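Local coordinates for protein arylsulfatase (Pseudoalteromonas sp. MB47, PDB 7AJ0) that probably hydrolyses sulfate esters of the algal polysaccharide fucoidan in an exo-acting manner, as a calcium-containing, hexameric member of the sulfatase family, at residues P52-L57 and P261-H266; R92-Y97 and V370-M375; G313-T318 and Y360-I365; D376-Y381 and S416-V421. All coordinates share one frame; numbering follows the deposited sequence.

Interaction 1: P52-L57 and P261-H266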
loop_
_atom_site.group_PDB
_atom_site.type_symbol
_atom_site.label_atom_id
_atom_site.label_comp_id
_atom_site.label_asym_id
_atom_site.label_seq_id
_atom_site.Cartn_x
_atom_site.Cartn_y
_atom_site.Cartn_z
ATOM N N PRO A 52 -35.875 18.103 -38.399
ATOM C CA PRO A 52 -35.777 16.734 -37.885
ATOM C C PRO A 52 -36.097 16.629 -36.404
ATOM O O PRO A 52 -35.954 17.583 -35.636
ATOM C CB PRO A 52 -34.312 16.362 -38.152
ATOM C CG PRO A 52 -33.591 17.668 -38.127
ATOM C CD PRO A 52 -34.551 18.678 -38.709
ATOM N N ASN A 53 -36.547 15.437 -36.017
ATOM C CA ASN A 53 -36.714 15.100 -34.616
ATOM C C ASN A 53 -35.372 14.676 -34.025
ATOM O O ASN A 53 -34.465 14.230 -34.733
ATOM C CB ASN A 53 -37.718 13.962 -34.433
ATOM C CG ASN A 53 -38.945 14.112 -35.303
ATOM O OD1 ASN A 53 -39.634 15.130 -35.264
ATOM N ND2 ASN A 53 -39.228 13.086 -36.098
ATOM N N VAL A 54 -35.255 14.815 -32.710
ATOM C CA VAL A 54 -34.108 14.309 -31.971
ATOM C C VAL A 54 -34.631 13.460 -30.822
ATOM O O VAL A 54 -35.535 13.883 -30.095
ATOM C CB VAL A 54 -33.206 15.438 -31.440
ATOM C CG1 VAL A 54 -32.040 14.848 -30.657
ATOM C CG2 VAL A 54 -32.702 16.304 -32.583
ATOM N N LEU A 55 -34.078 12.263 -30.675
ATOM C CA LEU A 55 -34.366 11.385 -29.553
ATOM C C LEU A 55 -33.052 11.100 -28.846
ATOM O O LEU A 55 -32.147 10.499 -29.435
ATOM C CB LEU A 55 -35.027 10.085 -30.018
ATOM C CG LEU A 55 -35.271 9.029 -28.941
ATOM C CD1 LEU A 55 -36.280 9.511 -27.912
ATOM C CD2 LEU A 55 -35.730 7.723 -29.581
ATOM N N VAL A 56 -32.937 11.560 -27.607
ATOM C CA VAL A 56 -31.753 11.327 -26.790
ATOM C C VAL A 56 -32.110 10.254 -25.770
ATOM O O VAL A 56 -32.909 10.493 -24.859
ATOM C CB VAL A 56 -31.270 12.612 -26.104
ATOM C CG1 VAL A 56 -29.980 12.346 -25.338
ATOM C CG2 VAL A 56 -31.074 13.721 -27.125
ATOM N N LEU A 57 -31.536 9.064 -25.931
ATOM C CA LEU A 57 -31.709 7.974 -24.977
ATOM C C LEU A 57 -30.585 8.071 -23.951
ATOM O O LEU A 57 -29.421 7.794 -24.265
ATOM C CB LEU A 57 -31.695 6.622 -25.681
ATOM C CG LEU A 57 -32.805 6.384 -26.704
ATOM C CD1 LEU A 57 -32.560 5.086 -27.460
ATOM C CD2 LEU A 57 -34.161 6.365 -26.020
ATOM N N PRO A 261 -42.235 18.728 -35.280
ATOM C CA PRO A 261 -41.002 18.066 -34.841
ATOM C C PRO A 261 -40.995 17.910 -33.329
ATOM O O PRO A 261 -41.472 18.779 -32.594
ATOM C CB PRO A 261 -39.889 19.011 -35.313
ATOM C CG PRO A 261 -40.544 19.964 -36.273
ATOM C CD PRO A 261 -41.974 20.065 -35.845
ATOM N N PHE A 262 -40.456 16.788 -32.866
ATOM C CA PHE A 262 -40.352 16.529 -31.439
ATOM C C PHE A 262 -38.887 16.486 -31.025
ATOM O O PHE A 262 -38.015 16.062 -31.788
ATOM C CB PHE A 262 -41.061 15.219 -31.046
ATOM C CG PHE A 262 -40.346 13.966 -31.480
ATOM C CD1 PHE A 262 -39.268 13.475 -30.757
ATOM C CD2 PHE A 262 -40.775 13.260 -32.591
ATOM C CE1 PHE A 262 -38.616 12.325 -31.149
ATOM C CE2 PHE A 262 -40.129 12.103 -32.987
ATOM C CZ PHE A 262 -39.048 11.635 -32.264
ATOM N N TYR A 263 -38.626 16.960 -29.811
ATOM C CA TYR A 263 -37.333 16.812 -29.156
ATOM C C TYR A 263 -37.596 16.126 -27.822
ATOM O O TYR A 263 -38.194 16.725 -26.921
ATOM C CB TYR A 263 -36.638 18.155 -28.956
ATOM C CG TYR A 263 -35.233 18.008 -28.417
ATOM C CD1 TYR A 263 -35.009 17.765 -27.070
ATOM C CD2 TYR A 263 -34.133 18.098 -29.257
ATOM C CE1 TYR A 263 -33.731 17.620 -26.573
ATOM C CE2 TYR A 263 -32.847 17.956 -28.770
ATOM C CZ TYR A 263 -32.654 17.717 -27.425
ATOM O OH TYR A 263 -31.379 17.574 -26.926
ATOM N N LEU A 264 -37.158 14.876 -27.699
ATOM C CA LEU A 264 -37.435 14.059 -26.526
ATOM C C LEU A 264 -36.127 13.591 -25.912
ATOM O O LEU A 264 -35.299 12.980 -26.596
ATOM C CB LEU A 264 -38.307 12.854 -26.890
ATOM C CG LEU A 264 -38.477 11.818 -25.778
ATOM C CD1 LEU A 264 -39.109 12.450 -24.548
ATOM C CD2 LEU A 264 -39.307 10.639 -26.255
ATOM N N ILE A 265 -35.950 13.871 -24.624
ATOM C CA ILE A 265 -34.906 13.256 -23.812
ATOM C C ILE A 265 -35.594 12.163 -22.995
ATOM O O ILE A 265 -36.304 12.447 -22.030
ATOM C CB ILE A 265 -34.201 14.265 -22.914
ATOM C CG1 ILE A 265 -33.404 15.262 -23.751
ATOM C CG2 ILE A 265 -33.288 13.539 -21.925
ATOM C CD1 ILE A 265 -32.840 16.421 -22.955
ATOM N N HIS A 266 -35.384 10.905 -23.382
ATOM C CA HIS A 266 -35.872 9.766 -22.612
ATOM C C HIS A 266 -34.779 9.371 -21.625
ATOM O O HIS A 266 -33.764 8.784 -22.013
ATOM C CB HIS A 266 -36.239 8.597 -23.515
ATOM C CG HIS A 266 -36.887 7.464 -22.784
ATOM N ND1 HIS A 266 -38.249 7.388 -22.585
ATOM C CD2 HIS A 266 -36.357 6.373 -22.182
ATOM C CE1 HIS A 266 -38.532 6.292 -21.905
ATOM N NE2 HIS A 266 -37.401 5.658 -21.648
#

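Interaction 2: R92-Y97 and V370-M375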
loop_
_atom_site.group_PDB
_atom_site.type_symbol
_atom_site.label_atom_id
_atom_site.label_comp_id
_atom_site.label_asym_id
_atom_site.label_seq_id
_atom_site.Cartn_x
_atom_site.Cartn_y
_atom_site.Cartn_z
ATOM N N ARG A 92 -20.631 4.676 -33.883
ATOM C CA ARG A 92 -20.247 4.411 -32.503
ATOM C C ARG A 92 -19.069 5.309 -32.142
ATOM O O ARG A 92 -18.013 5.241 -32.780
ATOM C CB ARG A 92 -19.887 2.940 -32.305
ATOM C CG ARG A 92 -19.479 2.603 -30.880
ATOM C CD ARG A 92 -19.519 1.109 -30.623
ATOM N NE ARG A 92 -18.520 0.376 -31.398
ATOM C CZ ARG A 92 -17.266 0.171 -31.003
ATOM N NH1 ARG A 92 -16.841 0.653 -29.843
ATOM N NH2 ARG A 92 -16.434 -0.514 -31.775
ATOM N N LEU A 93 -19.257 6.149 -31.130
ATOM C CA LEU A 93 -18.230 7.071 -30.663
ATOM C C LEU A 93 -17.494 6.441 -29.488
ATOM O O LEU A 93 -18.118 6.063 -28.489
ATOM C CB LEU A 93 -18.849 8.405 -30.253
ATOM C CG LEU A 93 -19.537 9.195 -31.364
ATOM C CD1 LEU A 93 -20.204 10.435 -30.792
ATOM C CD2 LEU A 93 -18.547 9.579 -32.449
ATOM N N THR A 94 -16.172 6.332 -29.604
ATOM C CA THR A 94 -15.352 5.712 -28.575
ATOM C C THR A 94 -14.664 6.724 -27.665
ATOM O O THR A 94 -13.988 6.318 -26.715
ATOM C CB THR A 94 -14.296 4.799 -29.214
ATOM O OG1 THR A 94 -13.563 5.522 -30.212
ATOM C CG2 THR A 94 -14.953 3.591 -29.858
ATOM N N SER A 95 -14.821 8.021 -27.924
ATOM C CA SER A 95 -14.268 9.079 -27.078
ATOM C C SER A 95 -15.336 10.125 -26.772
ATOM O O SER A 95 -15.154 11.329 -26.967
ATOM C CB SER A 95 -13.043 9.718 -27.728
ATOM O OG SER A 95 -11.900 8.896 -27.556
ATOM N N MET A 96 -16.479 9.654 -26.288
ATOM C CA MET A 96 -17.561 10.512 -25.825
ATOM C C MET A 96 -17.406 10.729 -24.327
ATOM O O MET A 96 -17.077 9.798 -23.586
ATOM C CB MET A 96 -18.910 9.870 -26.144
ATOM C CG MET A 96 -20.124 10.607 -25.615
ATOM S SD MET A 96 -20.427 12.186 -26.406
ATOM C CE MET A 96 -22.163 12.375 -26.024
ATOM N N TYR A 97 -17.642 11.963 -23.881
ATOM C CA TYR A 97 -17.319 12.353 -22.518
ATOM C C TYR A 97 -18.502 13.006 -21.824
ATOM O O TYR A 97 -19.283 13.734 -22.444
ATOM C CB TYR A 97 -16.113 13.314 -22.492
ATOM C CG TYR A 97 -14.803 12.588 -22.631
ATOM C CD1 TYR A 97 -14.193 12.011 -21.527
ATOM C CD2 TYR A 97 -14.188 12.454 -23.865
ATOM C CE1 TYR A 97 -13.002 11.328 -21.647
ATOM C CE2 TYR A 97 -12.996 11.777 -23.994
ATOM C CZ TYR A 97 -12.406 11.215 -22.881
ATOM O OH TYR A 97 -11.219 10.535 -23.003
ATOM N N VAL A 370 -17.022 3.636 -36.660
ATOM C CA VAL A 370 -16.446 3.748 -35.326
ATOM C C VAL A 370 -15.470 4.916 -35.370
ATOM O O VAL A 370 -14.495 4.888 -36.132
ATOM C CB VAL A 370 -15.749 2.456 -34.880
ATOM C CG1 VAL A 370 -15.431 2.520 -33.395
ATOM C CG2 VAL A 370 -16.618 1.250 -35.188
ATOM N N ASN A 371 -15.744 5.946 -34.573
ATOM C CA ASN A 371 -15.012 7.205 -34.631
ATOM C C ASN A 371 -14.555 7.584 -33.233
ATOM O O ASN A 371 -15.368 7.646 -32.306
ATOM C CB ASN A 371 -15.888 8.312 -35.225
ATOM C CG ASN A 371 -15.082 9.493 -35.718
ATOM O OD1 ASN A 371 -14.075 9.866 -35.119
ATOM N ND2 ASN A 371 -15.520 10.087 -36.820
ATOM N N ASN A 372 -13.256 7.846 -33.087
ATOM C CA ASN A 372 -12.660 8.177 -31.801
ATOM C C ASN A 372 -12.525 9.682 -31.589
ATOM O O ASN A 372 -11.790 10.111 -30.692
ATOM C CB ASN A 372 -11.293 7.498 -31.675
ATOM C CG ASN A 372 -10.839 7.353 -30.234
ATOM O OD1 ASN A 372 -11.657 7.234 -29.322
ATOM N ND2 ASN A 372 -9.528 7.357 -30.023
ATOM N N GLY A 373 -13.222 10.489 -32.386
ATOM C CA GLY A 373 -13.133 11.929 -32.233
ATOM C C GLY A 373 -13.782 12.411 -30.948
ATOM O O GLY A 373 -14.769 11.853 -30.470
ATOM N N LEU A 374 -13.215 13.475 -30.387
ATOM C CA LEU A 374 -13.668 13.962 -29.093
ATOM C C LEU A 374 -15.071 14.549 -29.196
ATOM O O LEU A 374 -15.383 15.306 -30.115
ATOM C CB LEU A 374 -12.707 15.023 -28.557
ATOM C CG LEU A 374 -11.273 14.582 -28.263
ATOM C CD1 LEU A 374 -10.506 15.729 -27.603
ATOM C CD2 LEU A 374 -11.242 13.339 -27.394
ATOM N N MET A 375 -15.922 14.191 -28.234
ATOM C CA MET A 375 -17.273 14.732 -28.168
ATOM C C MET A 375 -17.714 14.781 -26.713
ATOM O O MET A 375 -17.264 13.986 -25.885
ATOM C CB MET A 375 -18.256 13.906 -29.001
ATOM C CG MET A 375 -19.660 14.486 -29.023
ATOM S SD MET A 375 -20.571 14.096 -30.524
ATOM C CE MET A 375 -22.196 14.732 -30.103
HETATM O O HOH W 1 -15.644 9.308 -30.214
#

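Interaction 3: G313-T318 and Y360-I365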
loop_
_atom_site.group_PDB
_atom_site.type_symbol
_atom_site.label_atom_id
_atom_site.label_comp_id
_atom_site.label_asym_id
_atom_site.label_seq_id
_atom_site.Cartn_x
_atom_site.Cartn_y
_atom_site.Cartn_z
ATOM N N GLY A 313 -43.128 6.005 -39.568
ATOM C CA GLY A 313 -42.447 6.567 -40.717
ATOM C C GLY A 313 -41.582 7.766 -40.412
ATOM O O GLY A 313 -41.423 8.640 -41.271
ATOM N N GLN A 314 -41.002 7.828 -39.211
ATOM C CA GLN A 314 -40.209 8.975 -38.789
ATOM C C GLN A 314 -38.740 8.643 -38.545
ATOM O O GLN A 314 -38.014 9.481 -37.998
ATOM C CB GLN A 314 -40.807 9.587 -37.514
ATOM C CG GLN A 314 -42.134 10.285 -37.724
ATOM C CD GLN A 314 -42.001 11.549 -38.550
ATOM O OE1 GLN A 314 -41.137 12.390 -38.291
ATOM N NE2 GLN A 314 -42.858 11.690 -39.554
ATOM N N LEU A 315 -38.275 7.453 -38.934
ATOM C CA LEU A 315 -36.878 7.112 -38.685
ATOM C C LEU A 315 -35.944 7.952 -39.550
ATOM O O LEU A 315 -34.868 8.360 -39.100
ATOM C CB LEU A 315 -36.630 5.628 -38.936
ATOM C CG LEU A 315 -36.607 4.697 -37.723
ATOM C CD1 LEU A 315 -36.157 3.303 -38.153
ATOM C CD2 LEU A 315 -35.713 5.220 -36.608
ATOM N N GLU A 316 -36.336 8.221 -40.798
ATOM C CA GLU A 316 -35.478 8.991 -41.689
ATOM C C GLU A 316 -35.319 10.435 -41.238
ATOM O O GLU A 316 -34.380 11.108 -41.675
ATOM C CB GLU A 316 -36.032 8.960 -43.116
ATOM C CG GLU A 316 -35.823 7.638 -43.840
ATOM C CD GLU A 316 -36.815 6.565 -43.423
ATOM O OE1 GLU A 316 -37.873 6.912 -42.853
ATOM O OE2 GLU A 316 -36.535 5.372 -43.673
ATOM N N ASN A 317 -36.212 10.926 -40.380
ATOM C CA ASN A 317 -36.203 12.320 -39.955
ATOM C C ASN A 317 -35.916 12.458 -38.466
ATOM O O ASN A 317 -36.224 13.496 -37.871
ATOM C CB ASN A 317 -37.540 12.979 -40.301
ATOM C CG ASN A 317 -37.446 14.488 -40.369
ATOM O OD1 ASN A 317 -36.433 15.043 -40.801
ATOM N ND2 ASN A 317 -38.505 15.164 -39.941
ATOM N N THR A 318 -35.328 11.435 -37.851
ATOM C CA THR A 318 -35.092 11.422 -36.415
ATOM C C THR A 318 -33.640 11.063 -36.144
ATOM O O THR A 318 -33.186 9.975 -36.512
ATOM C CB THR A 318 -36.023 10.430 -35.708
ATOM O OG1 THR A 318 -37.387 10.763 -35.990
ATOM C CG2 THR A 318 -35.793 10.465 -34.205
ATOM N N TYR A 360 -27.392 7.419 -34.396
ATOM C CA TYR A 360 -28.080 6.685 -35.451
ATOM C C TYR A 360 -29.040 7.626 -36.161
ATOM O O TYR A 360 -29.832 8.315 -35.509
ATOM C CB TYR A 360 -28.837 5.479 -34.882
ATOM C CG TYR A 360 -29.679 4.745 -35.900
ATOM C CD1 TYR A 360 -29.131 3.747 -36.693
ATOM C CD2 TYR A 360 -31.025 5.049 -36.066
ATOM C CE1 TYR A 360 -29.896 3.074 -37.624
ATOM C CE2 TYR A 360 -31.799 4.383 -36.995
ATOM C CZ TYR A 360 -31.229 3.397 -37.772
ATOM O OH TYR A 360 -31.993 2.728 -38.699
ATOM N N TRP A 361 -28.970 7.658 -37.492
ATOM C CA TRP A 361 -29.868 8.497 -38.287
ATOM C C TRP A 361 -30.040 7.818 -39.644
ATOM O O TRP A 361 -29.161 7.912 -40.506
ATOM C CB TRP A 361 -29.326 9.913 -38.424
ATOM C CG TRP A 361 -30.364 10.932 -38.834
ATOM C CD1 TRP A 361 -31.580 10.683 -39.403
ATOM C CD2 TRP A 361 -30.267 12.356 -38.703
ATOM N NE1 TRP A 361 -32.245 11.862 -39.636
ATOM C CE2 TRP A 361 -31.463 12.904 -39.213
ATOM C CE3 TRP A 361 -29.288 13.221 -38.205
ATOM C CZ2 TRP A 361 -31.702 14.277 -39.239
ATOM C CZ3 TRP A 361 -29.529 14.584 -38.229
ATOM C CH2 TRP A 361 -30.726 15.099 -38.744
ATOM N N LYS A 362 -31.174 7.140 -39.819
ATOM C CA LYS A 362 -31.462 6.364 -41.019
ATOM C C LYS A 362 -31.352 7.205 -42.283
ATOM O O LYS A 362 -32.149 8.122 -42.496
ATOM C CB LYS A 362 -32.866 5.754 -40.902
ATOM C CG LYS A 362 -33.373 5.012 -42.128
ATOM C CD LYS A 362 -32.782 3.623 -42.245
ATOM C CE LYS A 362 -33.746 2.681 -42.962
ATOM N NZ LYS A 362 -34.986 2.452 -42.165
ATOM N N GLY A 363 -30.372 6.888 -43.131
ATOM C CA GLY A 363 -30.183 7.581 -44.385
ATOM C C GLY A 363 -29.321 8.823 -44.315
ATOM O O GLY A 363 -28.983 9.383 -45.369
ATOM N N MET A 364 -28.962 9.276 -43.117
ATOM C CA MET A 364 -28.091 10.427 -42.926
ATOM C C MET A 364 -26.711 10.027 -42.431
ATOM O O MET A 364 -25.700 10.531 -42.929
ATOM C CB MET A 364 -28.722 11.405 -41.924
ATOM C CG MET A 364 -29.980 12.098 -42.408
ATOM S SD MET A 364 -29.635 13.576 -43.371
ATOM C CE MET A 364 -29.804 12.944 -45.034
ATOM N N ILE A 365 -26.654 9.136 -41.444
ATOM C CA ILE A 365 -25.405 8.663 -40.861
ATOM C C ILE A 365 -25.145 7.270 -41.409
ATOM O O ILE A 365 -25.950 6.353 -41.203
ATOM C CB ILE A 365 -25.464 8.666 -39.324
ATOM C CG1 ILE A 365 -25.567 10.110 -38.810
ATOM C CG2 ILE A 365 -24.250 7.954 -38.740
ATOM C CD1 ILE A 365 -25.666 10.244 -37.300
HETATM O O HOH W 2 -32.876 7.228 -37.533
HETATM O O HOH W 3 -32.683 10.242 -43.851
#

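Interaction 4: D376-Y381 and S416-V421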
loop_
_atom_site.group_PDB
_atom_site.type_symbol
_atom_site.label_atom_id
_atom_site.label_comp_id
_atom_site.label_asym_id
_atom_site.label_seq_id
_atom_site.Cartn_x
_atom_site.Cartn_y
_atom_site.Cartn_z
ATOM N N ASP A 376 -18.607 15.723 -26.418
ATOM C CA ASP A 376 -19.027 16.053 -25.063
ATOM C C ASP A 376 -20.546 16.001 -24.987
ATOM O O ASP A 376 -21.238 16.053 -26.005
ATOM C CB ASP A 376 -18.508 17.453 -24.672
ATOM C CG ASP A 376 -18.535 17.704 -23.175
ATOM O OD1 ASP A 376 -19.626 17.652 -22.569
ATOM O OD2 ASP A 376 -17.454 17.964 -22.603
ATOM N N LEU A 377 -21.069 15.892 -23.762
ATOM C CA LEU A 377 -22.514 15.993 -23.583
ATOM C C LEU A 377 -23.026 17.378 -23.965
ATOM O O LEU A 377 -24.146 17.508 -24.474
ATOM C CB LEU A 377 -22.905 15.683 -22.139
ATOM C CG LEU A 377 -23.002 14.214 -21.725
ATOM C CD1 LEU A 377 -23.374 14.123 -20.248
ATOM C CD2 LEU A 377 -24.001 13.453 -22.577
ATOM N N THR A 378 -22.236 18.425 -23.719
ATOM C CA THR A 378 -22.638 19.755 -24.154
ATOM C C THR A 378 -22.702 19.860 -25.674
ATOM O O THR A 378 -23.382 20.750 -26.193
ATOM C CB THR A 378 -21.678 20.815 -23.611
ATOM O OG1 THR A 378 -20.346 20.535 -24.060
ATOM C CG2 THR A 378 -21.708 20.841 -22.091
ATOM N N ASP A 379 -22.010 18.972 -26.393
ATOM C CA ASP A 379 -22.067 18.996 -27.849
ATOM C C ASP A 379 -23.411 18.495 -28.365
ATOM O O ASP A 379 -23.853 18.910 -29.442
ATOM C CB ASP A 379 -20.928 18.161 -28.436
ATOM C CG ASP A 379 -19.558 18.729 -28.107
ATOM O OD1 ASP A 379 -19.482 19.908 -27.702
ATOM O OD2 ASP A 379 -18.555 17.998 -28.261
ATOM N N ILE A 380 -24.069 17.602 -27.625
ATOM C CA ILE A 380 -25.419 17.191 -27.998
ATOM C C ILE A 380 -26.366 18.382 -27.915
ATOM O O ILE A 380 -27.200 18.602 -28.800
ATOM C CB ILE A 380 -25.895 16.031 -27.105
ATOM C CG1 ILE A 380 -24.973 14.821 -27.271
ATOM C CG2 ILE A 380 -27.335 15.660 -27.445
ATOM C CD1 ILE A 380 -25.164 13.747 -26.213
ATOM N N TYR A 381 -26.247 19.166 -26.842
ATOM C CA TYR A 381 -27.046 20.377 -26.697
ATOM C C TYR A 381 -26.825 21.321 -27.870
ATOM O O TYR A 381 -27.783 21.754 -28.521
ATOM C CB TYR A 381 -26.687 21.048 -25.368
ATOM C CG TYR A 381 -27.219 22.447 -25.166
ATOM C CD1 TYR A 381 -26.563 23.545 -25.707
ATOM C CD2 TYR A 381 -28.353 22.674 -24.402
ATOM C CE1 TYR A 381 -27.033 24.822 -25.512
ATOM C CE2 TYR A 381 -28.832 23.949 -24.202
ATOM C CZ TYR A 381 -28.169 25.019 -24.758
ATOM O OH TYR A 381 -28.644 26.294 -24.564
ATOM N N SER A 416 -13.591 15.479 -35.614
ATOM C CA SER A 416 -14.349 16.226 -34.622
ATOM C C SER A 416 -14.025 17.714 -34.692
ATOM O O SER A 416 -12.923 18.119 -35.069
ATOM C CB SER A 416 -14.042 15.682 -33.227
ATOM O OG SER A 416 -14.673 16.450 -32.222
ATOM N N ARG A 417 -15.016 18.533 -34.335
ATOM C CA ARG A 417 -14.815 19.968 -34.205
ATOM C C ARG A 417 -14.353 20.370 -32.811
ATOM O O ARG A 417 -14.052 21.549 -32.590
ATOM C CB ARG A 417 -16.109 20.721 -34.549
ATOM C CG ARG A 417 -16.631 20.416 -35.942
ATOM C CD ARG A 417 -17.750 21.362 -36.371
ATOM N NE ARG A 417 -17.302 22.750 -36.439
ATOM C CZ ARG A 417 -17.898 23.772 -35.825
ATOM N NH1 ARG A 417 -18.989 23.587 -35.095
ATOM N NH2 ARG A 417 -17.399 24.991 -35.956
ATOM N N ARG A 418 -14.286 19.428 -31.875
ATOM C CA ARG A 418 -13.854 19.700 -30.510
ATOM C C ARG A 418 -12.377 19.366 -30.376
ATOM O O ARG A 418 -11.946 18.264 -30.733
ATOM C CB ARG A 418 -14.672 18.893 -29.501
ATOM C CG ARG A 418 -14.171 19.004 -28.069
ATOM C CD ARG A 418 -15.120 18.333 -27.083
ATOM N NE ARG A 418 -16.353 19.095 -26.895
ATOM C CZ ARG A 418 -16.464 20.155 -26.100
ATOM N NH1 ARG A 418 -17.625 20.783 -25.992
ATOM N NH2 ARG A 418 -15.415 20.593 -25.418
ATOM N N GLN A 419 -11.607 20.318 -29.855
ATOM C CA GLN A 419 -10.171 20.149 -29.707
ATOM C C GLN A 419 -9.778 19.648 -28.326
ATOM O O GLN A 419 -8.774 18.938 -28.198
ATOM C CB GLN A 419 -9.467 21.480 -29.986
ATOM C CG GLN A 419 -7.975 21.364 -30.195
ATOM C CD GLN A 419 -7.349 22.675 -30.633
ATOM O OE1 GLN A 419 -6.492 22.697 -31.515
ATOM N NE2 GLN A 419 -7.776 23.772 -30.017
ATOM N N VAL A 420 -10.541 19.996 -27.293
ATOM C CA VAL A 420 -10.183 19.668 -25.920
ATOM C C VAL A 420 -11.447 19.369 -25.128
ATOM O O VAL A 420 -12.506 19.960 -25.361
ATOM C CB VAL A 420 -9.391 20.815 -25.244
ATOM C CG1 VAL A 420 -9.052 20.451 -23.807
ATOM C CG2 VAL A 420 -8.128 21.143 -26.028
ATOM N N VAL A 421 -11.328 18.436 -24.188
ATOM C CA VAL A 421 -12.363 18.164 -23.200
ATOM C C VAL A 421 -11.825 18.609 -21.848
ATOM O O VAL A 421 -10.720 18.217 -21.456
ATOM C CB VAL A 421 -12.754 16.677 -23.171
ATOM C CG1 VAL A 421 -13.739 16.406 -22.042
ATOM C CG2 VAL A 421 -13.349 16.263 -24.506
#

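Interaction 1: P52-L57 and P261-H266
The F262 ring carries the N53 side chain on one face, with CB 3.4 Å from the ring centroid (a CH-pi contact) and the amide plane tilted only 12° from the ring. At the ring's edge lie L55 CB and L264 N. F262 takes the crowded rotamer, CG between backbone N and carbonyl carbon, and N53 OD1 accepts from F262 N at 3.0 Å. The Y263 ring has I265 CD1 at its edge and meets V54 obliquely, CD2 to CB 3.6 Å; its OH bonds to Q141. L55 CD1 and L264 CD2 touch at 3.6 Å, side by side. An alanine in place of F262 would probably leave the N53 amide without its stacking partner and loosen packing against helices 240-258 and 290-311. V54 and V56 each donate and accept, bonding to F262 O, L264 N, L264 O and H266 N. These are parallel neighbours in the central sheet of the alkaline phosphatase-like sulfatase fold, sandwiched between helices.

Interaction 2: R92-Y97 and V370-M375
Backbone hydrogen bonds join 92-97 to 370-375 as two short parallel pairings whose register shifts by one residue. In the first, N371 N donates to R92 O and T94 N to N371 O; in the second, M375 N donates to S95 O and Y97 N to M375 O. A bridging water fills the corner, accepting from S95 N and donating to N371 O and G373 O. Among side-chain bonds, N372 OD1 receives two hydroxyls, T94 OG1 at 2.7 Å and S95 OG at a very short 2.4 Å, both from above its carbonyl plane. N371 OD1 accepts from G373 N, an Asx turn, while its ND2 donates to G414 O. Apolar contacts follow the strands: M375 CG lies 3.6 Å from M96 SD, and M375 SD 3.7 Å from L93 CD1. V370 CG1 sits over one face of the R92 guanidinium, 3.6 Å from NH2. A leucine at N372, lacking the acceptor shared by both hydroxyls, would probably disturb the corner. A74 and A75 of a second subunit pack on V370, T94 and N372. With one carbonyl oxygen gripped twice and a water bonded three times, polar groups hold the break where regular pairing lapses.

Interaction 3: G313-T318 and Y360-I365
W361 lays its indole against the backbone of T318, whose carbonyl carbon sits 3.8 Å above one face, while M364 CG covers the opposite face from within the same loop. CG is anti to the backbone N (chi1 -162°), which carries the pyrrole edge to the 313-318 chain. There NE1 donates to E316 O at 3.0 Å, nearly in the ring plane but well above the plane of the carbonyl. Two waters stitch the backbones together: one donates to L315 O and accepts from K362 N, the other donates to both E316 O and K362 O. E316 and K362 run side by side, and their charged ends, OE2 and NZ, form a long salt bridge of 3.6 Å. Next to strand 318-324, L315 CD2 touches the edge of the Y360 ring at CE2, 4.0 Å away. T318 OG1 reaches back to Q314 O, tying its own turn, and W361 O accepts from both M364 N and I365 N, closing the other. G313 closes helix 290-311 with a Schellman motif; the contact joins the connection that follows to the loop at 361-365, where strand 318-324 begins and its antiparallel neighbour 354-360 ends in the sulfatase sheet.

Interaction 4: D376-Y381 and S416-V421
A capping box opens helix 377-387, and an arginine from outside the helix binds it. D376 is the N-cap: its OD1 accepts from T378 N at 3.0 Å, and D379 OD2 in turn accepts from D376 N at 2.9 Å, met from above the carboxylate plane. The same D379 carboxylate is gripped side-on by R418, NE to OD2 at 2.8 Å through the syn lone pair and NH1 to OD1 at 2.7 Å. Both bonds are close to straight, and the two planar groups lie 21° apart. R418 reaches there extended as far as CD, then bends at chi3 (-72°). Its NH2 donates to V420 O, almost along the C=O axis, and D376 CB covers one face of the guanidinium, 3.5 Å from NE, so the group's rotation is fixed. D379 OD2 thus accepts two hydrogen bonds, from D376 N and R418 NE, while I403 N also bonds to OD1. The arginine and the helix N-terminus would both probably keep this buried carboxylate ionised. S416 OG accepts from R418 N, an ST turn that shapes the approach. The helix start rests on strand 91-97 through L377 and I380 against M96, with helix 102-111 beside T378; V421, packed on Y97, lies in strand 420-425, an outer strand of the four-stranded antiparallel sheet.

Overall arrangement
Interactions 1 and 2 belong to the same mixed sheet, their centres about 21 Å apart, and their segments alternate along the chain. Interaction 3 is nested inside the loop closed by interaction 2 and meets interaction 1, centres about 12 Å apart, where N53 bonds to N317 and T318 and P52 packs on W361. Interaction 4 comes last. Its centre is about 10 Å from that of interaction 2, which it joins through S416 OG on L374 O and I380 on M96; I380 also touches V56 of interaction 1. The sulfatase sheet is tied by loops where 318-324 begins and 354-360 ends and, through helix 377-387, to the four-stranded sheet containing 420-425; interaction 2 also meets a second subunit.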